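Local coordinates for protein phospholipase C-beta (PLC-beta) (Sepia officinalis, PDB 3QR0) that belongs to the phospholipase C-beta family, multidomain signalling proteins combining PH, EF-hand, TIM-barrel and C2 domains, and holds a calcium ion in its barrel, at residues G344-G349 against N599-D604; N551-N556 against F636-E641; F706-V711 against A717-I722; R797-C802 against A810-A815. All blocks are in the same frame, centred on the assembly; numbering follows the deposited sequence.

Contact 1: residues G344-G349 against N599-D604; sequences GHQLTG and NFQCFD
Gln601 reaches Gly344 with its amide nitrogen: NE2 gives a nearly straight hydrogen bond (173°) to the carbonyl O, 3.0 Å away. The oxygen lies almost in the plane of the amide and is met on a lone pair in its own carbonyl plane. Gln601 places CG between its backbone N and carbonyl carbon (chi1 72°), which sets CG beside the glycine backbone, and a bend at chi2 then turns the amide toward Gly344 O. The side chain of Gln346 crosses that of Gln601 at about a right angle, with the two amide planes 34° apart. Two NE2 groups cannot bond each other, and a water mediates instead, accepting from Gln346 NE2 at 3.0 Å and from Gln601 NE2 at 2.9 Å. Here the X and Y halves of a TIM barrel meet, loop against loop. Asn599, which begins a type I turn ending at Cys602, approaches Gln346 from the opposite direction, its OD1 lying 2.8 Å from the water and also bonded to His338 ND1. Ser580 OG bonds both Gly344 O and Gln346 NE2. Gln346 OE1, on the same amide, accepts from Asn339 ND2, a calcium ligand's amide, making this glutamine a second-shell residue of the metal site.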
loop_
_atom_site.group_PDB
_atom_site.type_symbol
_atom_site.label_atom_id
_atom_site.label_comp_id
_atom_site.label_asym_id
_atom_site.label_seq_id
_atom_site.Cartn_x
_atom_site.Cartn_y
_atom_site.Cartn_z
ATOM N N GLY A 344 2.979 -4.167 18.650
ATOM C CA GLY A 344 2.279 -5.441 18.822
ATOM C C GLY A 344 1.003 -5.339 19.646
ATOM O O GLY A 344 0.100 -4.569 19.315
ATOM N N HIS A 345 0.955 -6.121 20.723
ATOM C CA HIS A 345 -0.209 -6.238 21.603
ATOM C C HIS A 345 -0.422 -4.933 22.371
ATOM O O HIS A 345 0.548 -4.266 22.750
ATOM C CB HIS A 345 0.041 -7.390 22.577
ATOM C CG HIS A 345 -1.183 -7.917 23.261
ATOM N ND1 HIS A 345 -1.635 -7.421 24.466
ATOM C CD2 HIS A 345 -2.001 -8.952 22.950
ATOM C CE1 HIS A 345 -2.700 -8.104 24.849
ATOM N NE2 HIS A 345 -2.944 -9.038 23.945
ATOM N N GLN A 346 -1.684 -4.574 22.595
ATOM C CA GLN A 346 -2.035 -3.311 23.261
ATOM C C GLN A 346 -1.644 -3.251 24.742
ATOM O O GLN A 346 -1.476 -2.159 25.292
ATOM C CB GLN A 346 -3.540 -3.038 23.150
ATOM C CG GLN A 346 -4.066 -2.837 21.732
ATOM C CD GLN A 346 -3.589 -1.546 21.101
ATOM O OE1 GLN A 346 -3.823 -0.462 21.629
ATOM N NE2 GLN A 346 -2.920 -1.656 19.962
ATOM N N LEU A 347 -1.530 -4.407 25.390
ATOM C CA LEU A 347 -1.287 -4.465 26.835
ATOM C C LEU A 347 0.104 -4.957 27.218
ATOM O O LEU A 347 0.633 -4.541 28.242
ATOM C CB LEU A 347 -2.326 -5.355 27.518
ATOM C CG LEU A 347 -3.799 -5.033 27.274
ATOM C CD1 LEU A 347 -4.661 -6.039 28.024
ATOM C CD2 LEU A 347 -4.130 -3.611 27.695
ATOM N N THR A 348 0.685 -5.844 26.409
ATOM C CA THR A 348 1.966 -6.471 26.737
ATOM C C THR A 348 3.066 -6.222 25.710
ATOM O O THR A 348 4.156 -6.783 25.833
ATOM C CB THR A 348 1.795 -7.997 26.872
ATOM O OG1 THR A 348 1.253 -8.522 25.651
ATOM C CG2 THR A 348 0.857 -8.334 28.031
ATOM N N GLY A 349 2.793 -5.392 24.704
ATOM C CA GLY A 349 3.718 -5.203 23.594
ATOM C C GLY A 349 4.747 -4.118 23.841
ATOM O O GLY A 349 4.830 -3.568 24.932
ATOM N N ASN A 599 -4.724 -0.055 13.433
ATOM C CA ASN A 599 -3.483 -0.551 13.996
ATOM C C ASN A 599 -2.588 -1.080 12.878
ATOM O O ASN A 599 -2.823 -2.168 12.358
ATOM C CB ASN A 599 -3.775 -1.639 15.028
ATOM C CG ASN A 599 -4.520 -1.102 16.232
ATOM O OD1 ASN A 599 -4.120 -0.103 16.825
ATOM N ND2 ASN A 599 -5.606 -1.761 16.597
ATOM N N PHE A 600 -1.558 -0.310 12.533
ATOM C CA PHE A 600 -0.680 -0.626 11.401
ATOM C C PHE A 600 0.169 -1.876 11.609
ATOM O O PHE A 600 0.659 -2.449 10.635
ATOM C CB PHE A 600 0.214 0.573 11.040
ATOM C CG PHE A 600 -0.397 1.491 10.023
ATOM C CD1 PHE A 600 -1.648 2.047 10.238
ATOM C CD2 PHE A 600 0.265 1.786 8.843
ATOM C CE1 PHE A 600 -2.223 2.880 9.298
ATOM C CE2 PHE A 600 -0.301 2.628 7.902
ATOM C CZ PHE A 600 -1.544 3.168 8.122
ATOM N N GLN A 601 0.327 -2.303 12.862
ATOM C CA GLN A 601 1.123 -3.486 13.182
ATOM C C GLN A 601 0.359 -4.794 12.994
ATOM O O GLN A 601 0.957 -5.865 13.043
ATOM C CB GLN A 601 1.652 -3.416 14.622
ATOM C CG GLN A 601 0.604 -3.610 15.717
ATOM C CD GLN A 601 -0.071 -2.323 16.154
ATOM O OE1 GLN A 601 -0.336 -1.420 15.344
ATOM N NE2 GLN A 601 -0.358 -2.230 17.445
ATOM N N CYS A 602 -0.956 -4.713 12.808
ATOM C CA CYS A 602 -1.778 -5.905 12.638
ATOM C C CYS A 602 -2.176 -6.039 11.178
ATOM O O CYS A 602 -3.032 -5.304 10.699
ATOM C CB CYS A 602 -3.020 -5.832 13.517
ATOM S SG CYS A 602 -4.090 -7.291 13.425
ATOM N N PHE A 603 -1.560 -6.996 10.486
ATOM C CA PHE A 603 -1.774 -7.188 9.051
ATOM C C PHE A 603 -2.987 -8.060 8.752
ATOM O O PHE A 603 -2.904 -9.040 8.013
ATOM C CB PHE A 603 -0.511 -7.754 8.408
ATOM C CG PHE A 603 0.637 -6.777 8.395
ATOM C CD1 PHE A 603 0.589 -5.654 7.579
ATOM C CD2 PHE A 603 1.737 -6.957 9.218
ATOM C CE1 PHE A 603 1.632 -4.739 7.565
ATOM C CE2 PHE A 603 2.786 -6.042 9.215
ATOM C CZ PHE A 603 2.732 -4.936 8.387
ATOM N N ASP A 604 -4.120 -7.678 9.328
ATOM C CA ASP A 604 -5.376 -8.358 9.069
ATOM C C ASP A 604 -6.035 -7.763 7.817
ATOM O O ASP A 604 -5.464 -6.883 7.166
ATOM C CB ASP A 604 -6.293 -8.297 10.298
ATOM C CG ASP A 604 -6.618 -6.871 10.759
ATOM O OD1 ASP A 604 -6.115 -5.877 10.176
ATOM O OD2 ASP A 604 -7.391 -6.760 11.735
HETATM O O HOH W 1 -1.660 0.257 18.060
#

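Contact 2: residues N551-N556 against F636-E641; sequences NKLKDN and FDPFTE
Between Leu553, in the last turn of helix 546-555, and Pro638, in the facing loop, the backbones come no nearer than 9.0 Å from CA to CA, a gap that side chains must span. Phe639 does most of this. With CG anti to the carbonyl carbon (chi1 -66°), its ring is carried toward the helix, and the far corner of the ring, CE2 and CZ, meets the branch point of Leu553. The CG of the leucine lies 3.7 Å from Phe639 CE2, and its two methyls divide their contacts, CD1 lying near CE2 and CD2 near CZ. Leu553 O sits at the edge of the same ring, near its plane and 3.5 Å from Phe639 CE2, a position in which a carbonyl faces ring hydrogens rather than the pi cloud. Pro638 adds a lighter touch, its CG 4.3 Å from Leu553 CD1. Neighbouring elements extend the packing: Ala591 touches Leu553, Pro557 meets Pro638, and Ala800 of helix 793-800 lies against Phe639. The aromatic residue is steadied at its base, because its backbone N donates to Asp637 OD1 at 2.9 Å, approaching from above the carboxylate plane. With the backbone bond from Thr640 N to Asp637 O, this is an Asx turn combined with a type I beta turn, in the loop leading from the TIM barrel toward the C2 sandwich.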
loop_
_atom_site.group_PDB
_atom_site.type_symbol
_atom_site.label_atom_id
_atom_site.label_comp_id
_atom_site.label_asym_id
_atom_site.label_seq_id
_atom_site.Cartn_x
_atom_site.Cartn_y
_atom_site.Cartn_z
ATOM N N ASN A 551 -22.997 3.818 17.256
ATOM C CA ASN A 551 -24.273 4.345 17.753
ATOM C C ASN A 551 -24.811 5.490 16.882
ATOM O O ASN A 551 -26.005 5.539 16.592
ATOM C CB ASN A 551 -24.154 4.786 19.216
ATOM C CG ASN A 551 -24.043 3.608 20.173
ATOM O OD1 ASN A 551 -24.523 2.512 19.877
ATOM N ND2 ASN A 551 -23.403 3.827 21.323
ATOM N N LYS A 552 -23.935 6.400 16.459
ATOM C CA LYS A 552 -24.356 7.508 15.598
ATOM C C LYS A 552 -24.767 6.992 14.212
ATOM O O LYS A 552 -25.781 7.417 13.659
ATOM C CB LYS A 552 -23.241 8.554 15.450
ATOM C CG LYS A 552 -22.663 9.102 16.759
ATOM C CD LYS A 552 -23.716 9.432 17.811
ATOM C CE LYS A 552 -23.064 9.943 19.083
ATOM N NZ LYS A 552 -24.047 10.204 20.172
ATOM N N LEU A 553 -23.967 6.075 13.672
ATOM C CA LEU A 553 -24.207 5.486 12.362
ATOM C C LEU A 553 -25.552 4.751 12.321
ATOM O O LEU A 553 -26.304 4.861 11.350
ATOM C CB LEU A 553 -23.064 4.523 12.017
ATOM C CG LEU A 553 -22.997 3.918 10.620
ATOM C CD1 LEU A 553 -22.971 5.006 9.549
ATOM C CD2 LEU A 553 -21.770 3.008 10.504
ATOM N N LYS A 554 -25.844 4.010 13.382
ATOM C CA LYS A 554 -27.097 3.262 13.479
ATOM C C LYS A 554 -28.314 4.137 13.824
ATOM O O LYS A 554 -29.436 3.795 13.457
ATOM C CB LYS A 554 -26.944 2.114 14.487
ATOM C CG LYS A 554 -25.974 1.031 14.001
ATOM C CD LYS A 554 -26.016 -0.230 14.849
ATOM C CE LYS A 554 -25.486 -0.004 16.248
ATOM N NZ LYS A 554 -25.559 -1.245 17.072
ATOM N N ASP A 555 -28.100 5.257 14.511
ATOM C CA ASP A 555 -29.210 6.150 14.889
ATOM C C ASP A 555 -29.556 7.171 13.808
ATOM O O ASP A 555 -30.732 7.427 13.547
ATOM C CB ASP A 555 -28.893 6.900 16.192
ATOM C CG ASP A 555 -28.983 6.013 17.417
ATOM O OD1 ASP A 555 -29.609 4.934 17.337
ATOM O OD2 ASP A 555 -28.430 6.405 18.471
ATOM N N ASN A 556 -28.530 7.762 13.202
ATOM C CA ASN A 556 -28.704 8.888 12.286
ATOM C C ASN A 556 -27.694 8.848 11.144
ATOM O O ASN A 556 -26.847 9.738 11.023
ATOM C CB ASN A 556 -28.595 10.198 13.065
ATOM C CG ASN A 556 -29.795 10.436 13.960
ATOM O OD1 ASN A 556 -30.893 10.726 13.476
ATOM N ND2 ASN A 556 -29.601 10.297 15.261
ATOM N N PHE A 636 -27.911 10.885 1.870
ATOM C CA PHE A 636 -27.439 9.541 1.531
ATOM C C PHE A 636 -27.431 8.625 2.756
ATOM O O PHE A 636 -26.786 8.924 3.758
ATOM C CB PHE A 636 -26.036 9.609 0.928
ATOM C CG PHE A 636 -25.401 8.262 0.721
ATOM C CD1 PHE A 636 -25.985 7.332 -0.127
ATOM C CD2 PHE A 636 -24.227 7.919 1.380
ATOM C CE1 PHE A 636 -25.407 6.085 -0.325
ATOM C CE2 PHE A 636 -23.641 6.673 1.189
ATOM C CZ PHE A 636 -24.239 5.752 0.332
ATOM N N ASP A 637 -28.167 7.518 2.660
ATOM C CA ASP A 637 -28.190 6.493 3.693
ATOM C C ASP A 637 -27.259 5.356 3.251
ATOM O O ASP A 637 -27.582 4.623 2.315
ATOM C CB ASP A 637 -29.626 5.987 3.898
ATOM C CG ASP A 637 -29.737 4.919 4.976
ATOM O OD1 ASP A 637 -28.709 4.541 5.579
ATOM O OD2 ASP A 637 -30.873 4.460 5.227
ATOM N N PRO A 638 -26.090 5.217 3.908
ATOM C CA PRO A 638 -25.162 4.148 3.542
ATOM C C PRO A 638 -25.674 2.730 3.797
ATOM O O PRO A 638 -25.044 1.780 3.353
ATOM C CB PRO A 638 -23.929 4.434 4.410
ATOM C CG PRO A 638 -24.412 5.281 5.504
ATOM C CD PRO A 638 -25.503 6.108 4.926
ATOM N N PHE A 639 -26.801 2.589 4.495
ATOM C CA PHE A 639 -27.440 1.285 4.665
ATOM C C PHE A 639 -28.471 0.970 3.579
ATOM O O PHE A 639 -29.171 -0.038 3.669
ATOM C CB PHE A 639 -28.088 1.190 6.047
ATOM C CG PHE A 639 -27.102 1.218 7.164
ATOM C CD1 PHE A 639 -26.388 0.072 7.501
ATOM C CD2 PHE A 639 -26.865 2.386 7.873
ATOM C CE1 PHE A 639 -25.474 0.089 8.527
ATOM C CE2 PHE A 639 -25.949 2.412 8.900
ATOM C CZ PHE A 639 -25.251 1.261 9.230
ATOM N N THR A 640 -28.559 1.819 2.558
ATOM C CA THR A 640 -29.483 1.587 1.448
ATOM C C THR A 640 -29.163 0.273 0.737
ATOM O O THR A 640 -27.998 -0.100 0.602
ATOM C CB THR A 640 -29.448 2.742 0.415
ATOM O OG1 THR A 640 -30.394 2.482 -0.623
ATOM C CG2 THR A 640 -28.065 2.892 -0.204
ATOM N N GLU A 641 -30.211 -0.428 0.306
ATOM C CA GLU A 641 -30.073 -1.658 -0.478
ATOM C C GLU A 641 -30.550 -1.451 -1.917
ATOM O O GLU A 641 -30.650 -2.407 -2.690
ATOM C CB GLU A 641 -30.869 -2.791 0.174
ATOM C CG GLU A 641 -30.578 -2.980 1.655
ATOM C CD GLU A 641 -31.232 -4.222 2.216
ATOM O OE1 GLU A 641 -30.816 -5.334 1.823
ATOM O OE2 GLU A 641 -32.167 -4.090 3.041
#

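Contact 3: residues F706-V711 against A717-I722; sequences FVFKKV and AVVRII
Phe708 and Val719 face each other from separate strands, and the ring atom CE1 approaches the methyl CG2 of the valine to 4.5 Å. The methyl stands obliquely to the ring, in a loose apolar contact. Three residues further on, Val711 CG1 comes within 4.4 Å of Ala717 CB; its torsion sets CG1 opposite the backbone N (chi1 -176°). No hydrogen bond joins the two segments. The strands are well apart, 9.7 Å between the CA atoms of Phe708 and Val719, closing to 8.3 Å between those of Val711 and Ala717, where the smaller side chains meet.

In a regularly extended strand Phe708 and Val711 would point to opposite faces. The helical backbone angles of Lys709 (phi -57°, psi -53°) break that pattern, and both residues turn inward.

Around this first shell, Phe687 meets the Phe708 ring edge-to-face and Ile652 and Met675 also touch it, while Val719 packs against Ile654, Val673 and Met736, residues drawn from both sheets. On the face of the second strand turned away from Phe708, Arg720 hydrogen-bonds His733 and Tyr676 OH, and the CG1 of Ile722 lies over the centre of its guanidinium. Backbone bonds then place each strand in its own layer: Phe708 pairs with Ile652 in strand 650-660, and Val718 with Tyr676 in strand 669-676. Two antiparallel four-stranded sheets packed across a hydrophobic interior are the hallmark of the C2 beta sandwich, and the chain passes from one layer to the other here.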
loop_
_atom_site.group_PDB
_atom_site.type_symbol
_atom_site.label_atom_id
_atom_site.label_comp_id
_atom_site.label_asym_id
_atom_site.label_seq_id
_atom_site.Cartn_x
_atom_site.Cartn_y
_atom_site.Cartn_z
ATOM N N PHE A 706 -17.086 -15.887 -10.801
ATOM C CA PHE A 706 -17.697 -15.357 -9.591
ATOM C C PHE A 706 -18.436 -14.068 -9.962
ATOM O O PHE A 706 -17.828 -13.133 -10.471
ATOM C CB PHE A 706 -16.637 -15.025 -8.533
ATOM C CG PHE A 706 -15.776 -16.194 -8.107
ATOM C CD1 PHE A 706 -14.412 -16.013 -7.883
ATOM C CD2 PHE A 706 -16.318 -17.453 -7.891
ATOM C CE1 PHE A 706 -13.608 -17.073 -7.465
ATOM C CE2 PHE A 706 -15.520 -18.515 -7.477
ATOM C CZ PHE A 706 -14.166 -18.324 -7.268
ATOM N N VAL A 707 -19.737 -14.017 -9.691
ATOM C CA VAL A 707 -20.573 -12.893 -10.110
ATOM C C VAL A 707 -20.995 -12.024 -8.933
ATOM O O VAL A 707 -21.587 -12.516 -7.978
ATOM C CB VAL A 707 -21.848 -13.399 -10.821
ATOM C CG1 VAL A 707 -22.727 -12.227 -11.255
ATOM C CG2 VAL A 707 -21.483 -14.275 -12.023
ATOM N N PHE A 708 -20.687 -10.733 -9.007
ATOM C CA PHE A 708 -21.228 -9.744 -8.079
ATOM C C PHE A 708 -22.308 -8.982 -8.841
ATOM O O PHE A 708 -22.040 -7.951 -9.454
ATOM C CB PHE A 708 -20.134 -8.792 -7.587
ATOM C CG PHE A 708 -18.996 -9.483 -6.894
ATOM C CD1 PHE A 708 -17.936 -9.998 -7.623
ATOM C CD2 PHE A 708 -18.979 -9.613 -5.514
ATOM C CE1 PHE A 708 -16.877 -10.636 -6.987
ATOM C CE2 PHE A 708 -17.924 -10.248 -4.868
ATOM C CZ PHE A 708 -16.874 -10.763 -5.605
ATOM N N LYS A 709 -23.527 -9.512 -8.795
ATOM C CA LYS A 709 -24.594 -9.121 -9.716
ATOM C C LYS A 709 -24.904 -7.626 -9.687
ATOM O O LYS A 709 -24.910 -6.973 -10.731
ATOM C CB LYS A 709 -25.863 -9.935 -9.413
ATOM C CG LYS A 709 -27.015 -9.729 -10.384
ATOM C CD LYS A 709 -26.633 -10.074 -11.818
ATOM C CE LYS A 709 -27.864 -10.217 -12.695
ATOM N NZ LYS A 709 -27.493 -10.420 -14.122
ATOM N N LYS A 710 -25.158 -7.092 -8.498
ATOM C CA LYS A 710 -25.541 -5.692 -8.354
ATOM C C LYS A 710 -24.683 -5.002 -7.309
ATOM O O LYS A 710 -24.855 -5.225 -6.111
ATOM C CB LYS A 710 -27.013 -5.572 -7.962
ATOM C CG LYS A 710 -27.503 -4.126 -7.865
ATOM C CD LYS A 710 -28.992 -4.051 -7.548
ATOM C CE LYS A 710 -29.497 -2.613 -7.619
ATOM N NZ LYS A 710 -30.925 -2.496 -7.184
ATOM N N VAL A 711 -23.759 -4.167 -7.771
ATOM C CA VAL A 711 -22.982 -3.316 -6.882
ATOM C C VAL A 711 -23.649 -1.944 -6.847
ATOM O O VAL A 711 -23.546 -1.171 -7.802
ATOM C CB VAL A 711 -21.526 -3.184 -7.359
ATOM C CG1 VAL A 711 -20.710 -2.371 -6.353
ATOM C CG2 VAL A 711 -20.914 -4.567 -7.577
ATOM N N ALA A 717 -16.432 0.964 -3.323
ATOM C CA ALA A 717 -16.125 -0.458 -3.224
ATOM C C ALA A 717 -14.774 -0.829 -3.813
ATOM O O ALA A 717 -14.259 -0.159 -4.717
ATOM C CB ALA A 717 -17.220 -1.272 -3.903
ATOM N N VAL A 718 -14.217 -1.921 -3.297
ATOM C CA VAL A 718 -13.053 -2.556 -3.885
ATOM C C VAL A 718 -13.321 -4.042 -4.047
ATOM O O VAL A 718 -14.077 -4.634 -3.266
ATOM C CB VAL A 718 -11.796 -2.343 -3.022
ATOM C CG1 VAL A 718 -11.565 -0.862 -2.798
ATOM C CG2 VAL A 718 -11.909 -3.084 -1.680
ATOM N N VAL A 719 -12.725 -4.632 -5.075
ATOM C CA VAL A 719 -12.695 -6.075 -5.235
ATOM C C VAL A 719 -11.291 -6.537 -4.879
ATOM O O VAL A 719 -10.303 -5.818 -5.123
ATOM C CB VAL A 719 -13.121 -6.515 -6.665
ATOM C CG1 VAL A 719 -12.136 -6.012 -7.724
ATOM C CG2 VAL A 719 -13.269 -8.025 -6.733
ATOM N N ARG A 720 -11.204 -7.710 -4.258
ATOM C CA ARG A 720 -9.944 -8.201 -3.739
ATOM C C ARG A 720 -9.742 -9.666 -4.077
ATOM O O ARG A 720 -10.619 -10.490 -3.814
ATOM C CB ARG A 720 -9.900 -8.025 -2.223
ATOM C CG ARG A 720 -8.573 -8.392 -1.613
ATOM C CD ARG A 720 -8.529 -8.038 -0.150
ATOM N NE ARG A 720 -7.318 -8.554 0.479
ATOM C CZ ARG A 720 -7.274 -9.260 1.606
ATOM N NH1 ARG A 720 -8.379 -9.570 2.279
ATOM N NH2 ARG A 720 -6.101 -9.668 2.063
ATOM N N ILE A 721 -8.578 -9.977 -4.647
ATOM C CA ILE A 721 -8.157 -11.355 -4.903
ATOM C C ILE A 721 -7.185 -11.787 -3.808
ATOM O O ILE A 721 -6.209 -11.088 -3.545
ATOM C CB ILE A 721 -7.475 -11.481 -6.288
ATOM C CG1 ILE A 721 -8.498 -11.275 -7.411
ATOM C CG2 ILE A 721 -6.808 -12.849 -6.448
ATOM C CD1 ILE A 721 -7.883 -11.290 -8.829
ATOM N N ILE A 722 -7.457 -12.924 -3.167
ATOM C CA ILE A 722 -6.584 -13.467 -2.127
ATOM C C ILE A 722 -6.173 -14.888 -2.502
ATOM O O ILE A 722 -7.020 -15.729 -2.791
ATOM C CB ILE A 722 -7.260 -13.494 -0.730
ATOM C CG1 ILE A 722 -7.888 -12.139 -0.378
ATOM C CG2 ILE A 722 -6.232 -13.880 0.337
ATOM C CD1 ILE A 722 -9.340 -11.988 -0.792
#

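Contact 4: residues R797-C802 against A810-A815; sequences RAAALC and AALNAA
Cys802 is the principal bump of this contact, and the hollow that receives it lies on the flank of the facing helix, between Ala811 and Leu812. Its sulfur rests over the backbone there, Cys802 SG standing 3.6 Å from Ala811 O and 3.7 Å from Leu812 N, neither of them a hydrogen bond. One wall of the hollow is the methyl of Ala811, with CB 3.9 Å from Cys802 SG; the other is the branched end of Leu812, whose CD1 lies 4.1 Å from the same sulfur. The thiol is directed into this seat by a first torsion that keeps SG beside the backbone N and anti to the carbonyl carbon (chi1 -69°).

The two segments run roughly antiparallel, the second following the first after seven linking residues, so the contact closes a short helical hairpin close to the C-terminus. Its arms lie near each other, the CA atoms of Cys802 and Ala811 being only 5.6 Å apart, a spacing that suits a cysteine and an alanine.

The complementary bump comes from Leu812. Placed with CG on the far side from its backbone N (chi1 -167°), the leucine swings across to the first helix, and CD1 settles into a shallow notch one turn back from Cys802. There it meets Ala799 CB and Ala799 O, each at 3.7 Å; that oxygen already accepts the backbone N of Cys802, so the methyl covers an engaged carbonyl. Tyr790 lies against Ala799 and Glu805 against Ala811, whereas on the far flank of the first arm Leu801 packs on Leu550 of helix 546-555.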
loop_
_atom_site.group_PDB
_atom_site.type_symbol
_atom_site.label_atom_id
_atom_site.label_comp_id
_atom_site.label_asym_id
_atom_site.label_seq_id
_atom_site.Cartn_x
_atom_site.Cartn_y
_atom_site.Cartn_z
ATOM N N ARG A 797 -29.771 -2.256 10.904
ATOM C CA ARG A 797 -28.476 -1.689 10.525
ATOM C C ARG A 797 -27.313 -2.455 11.147
ATOM O O ARG A 797 -26.289 -2.664 10.495
ATOM C CB ARG A 797 -28.422 -0.209 10.909
ATOM C CG ARG A 797 -29.315 0.646 10.021
ATOM C CD ARG A 797 -29.658 1.984 10.641
ATOM N NE ARG A 797 -30.536 2.755 9.765
ATOM C CZ ARG A 797 -31.238 3.826 10.133
ATOM N NH1 ARG A 797 -31.184 4.290 11.376
ATOM N NH2 ARG A 797 -32.000 4.444 9.240
ATOM N N ALA A 798 -27.477 -2.878 12.403
ATOM C CA ALA A 798 -26.483 -3.721 13.073
ATOM C C ALA A 798 -26.295 -5.036 12.321
ATOM O O ALA A 798 -25.174 -5.512 12.171
ATOM C CB ALA A 798 -26.899 -4.001 14.519
ATOM N N ALA A 799 -27.404 -5.613 11.862
ATOM C CA ALA A 799 -27.386 -6.849 11.076
ATOM C C ALA A 799 -26.657 -6.667 9.747
ATOM O O ALA A 799 -25.898 -7.542 9.331
ATOM C CB ALA A 799 -28.813 -7.349 10.834
ATOM N N ALA A 800 -26.891 -5.531 9.090
ATOM C CA ALA A 800 -26.190 -5.191 7.848
ATOM C C ALA A 800 -24.675 -5.205 8.032
ATOM O O ALA A 800 -23.950 -5.631 7.136
ATOM C CB ALA A 800 -26.636 -3.829 7.329
ATOM N N LEU A 801 -24.209 -4.755 9.198
ATOM C CA LEU A 801 -22.769 -4.663 9.471
ATOM C C LEU A 801 -22.093 -6.017 9.707
ATOM O O LEU A 801 -20.864 -6.089 9.735
ATOM C CB LEU A 801 -22.501 -3.735 10.655
ATOM C CG LEU A 801 -22.833 -2.262 10.412
ATOM C CD1 LEU A 801 -22.699 -1.491 11.712
ATOM C CD2 LEU A 801 -21.936 -1.649 9.319
ATOM N N CYS A 802 -22.887 -7.076 9.871
ATOM C CA CYS A 802 -22.349 -8.438 9.968
ATOM C C CYS A 802 -21.623 -8.880 8.691
ATOM O O CYS A 802 -20.719 -9.709 8.758
ATOM C CB CYS A 802 -23.454 -9.438 10.318
ATOM S SG CYS A 802 -24.099 -9.259 12.009
ATOM N N ALA A 810 -22.181 -16.490 10.900
ATOM C CA ALA A 810 -22.072 -16.709 12.346
ATOM C C ALA A 810 -22.328 -15.428 13.139
ATOM O O ALA A 810 -22.967 -15.461 14.190
ATOM C CB ALA A 810 -20.699 -17.278 12.696
ATOM N N ALA A 811 -21.819 -14.302 12.642
ATOM C CA ALA A 811 -22.063 -13.003 13.275
ATOM C C ALA A 811 -23.551 -12.639 13.249
ATOM O O ALA A 811 -24.087 -12.127 14.233
ATOM C CB ALA A 811 -21.245 -11.917 12.593
ATOM N N LEU A 812 -24.205 -12.908 12.121
ATOM C CA LEU A 812 -25.634 -12.628 11.956
ATOM C C LEU A 812 -26.488 -13.539 12.851
ATOM O O LEU A 812 -27.469 -13.091 13.443
ATOM C CB LEU A 812 -26.034 -12.794 10.483
ATOM C CG LEU A 812 -27.397 -12.258 10.039
ATOM C CD1 LEU A 812 -27.485 -10.751 10.238
ATOM C CD2 LEU A 812 -27.644 -12.614 8.582
ATOM N N ASN A 813 -26.100 -14.811 12.946
ATOM C CA ASN A 813 -26.768 -15.772 13.828
ATOM C C ASN A 813 -26.620 -15.419 15.307
ATOM O O ASN A 813 -27.541 -15.632 16.092
ATOM C CB ASN A 813 -26.228 -17.191 13.599
ATOM C CG ASN A 813 -26.623 -17.769 12.247
ATOM O OD1 ASN A 813 -27.499 -17.246 11.554
ATOM N ND2 ASN A 813 -25.974 -18.864 11.869
ATOM N N ALA A 814 -25.459 -14.890 15.683
ATOM C CA ALA A 814 -25.179 -14.538 17.076
ATOM C C ALA A 814 -25.945 -13.299 17.553
ATOM O O ALA A 814 -26.140 -13.119 18.756
ATOM C CB ALA A 814 -23.680 -14.335 17.278
ATOM N N ALA A 815 -26.371 -12.450 16.619
ATOM C CA ALA A 815 -27.060 -11.202 16.961
ATOM C C ALA A 815 -28.506 -11.459 17.387
ATOM O O ALA A 815 -28.944 -10.985 18.438
ATOM C CB ALA A 815 -27.017 -10.234 15.785
#

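Along the chain, contacts 1 and 2 interleave, because 551-556 falls between the two halves of contact 1 and 636-641 follows them; contacts 3 and 4 come later, in series. Contact 1 joins the X and Y parts of the barrel near the calcium, its centre about 30 Å from that of contact 2. Contact 2 lies on the path from barrel to C2 sandwich, whose sheets contact 3 brings together; the nearest atoms of contacts 2 and 3 are about 5 Å apart. Contacts 2 and 4 touch directly: Arg797 NH1 probably donates to Lys554 O, at 2.8 Å. Helix 793-800 thus lies against helix 546-555 of the barrel, and helix 808-815 packs on it in turn through contact 4.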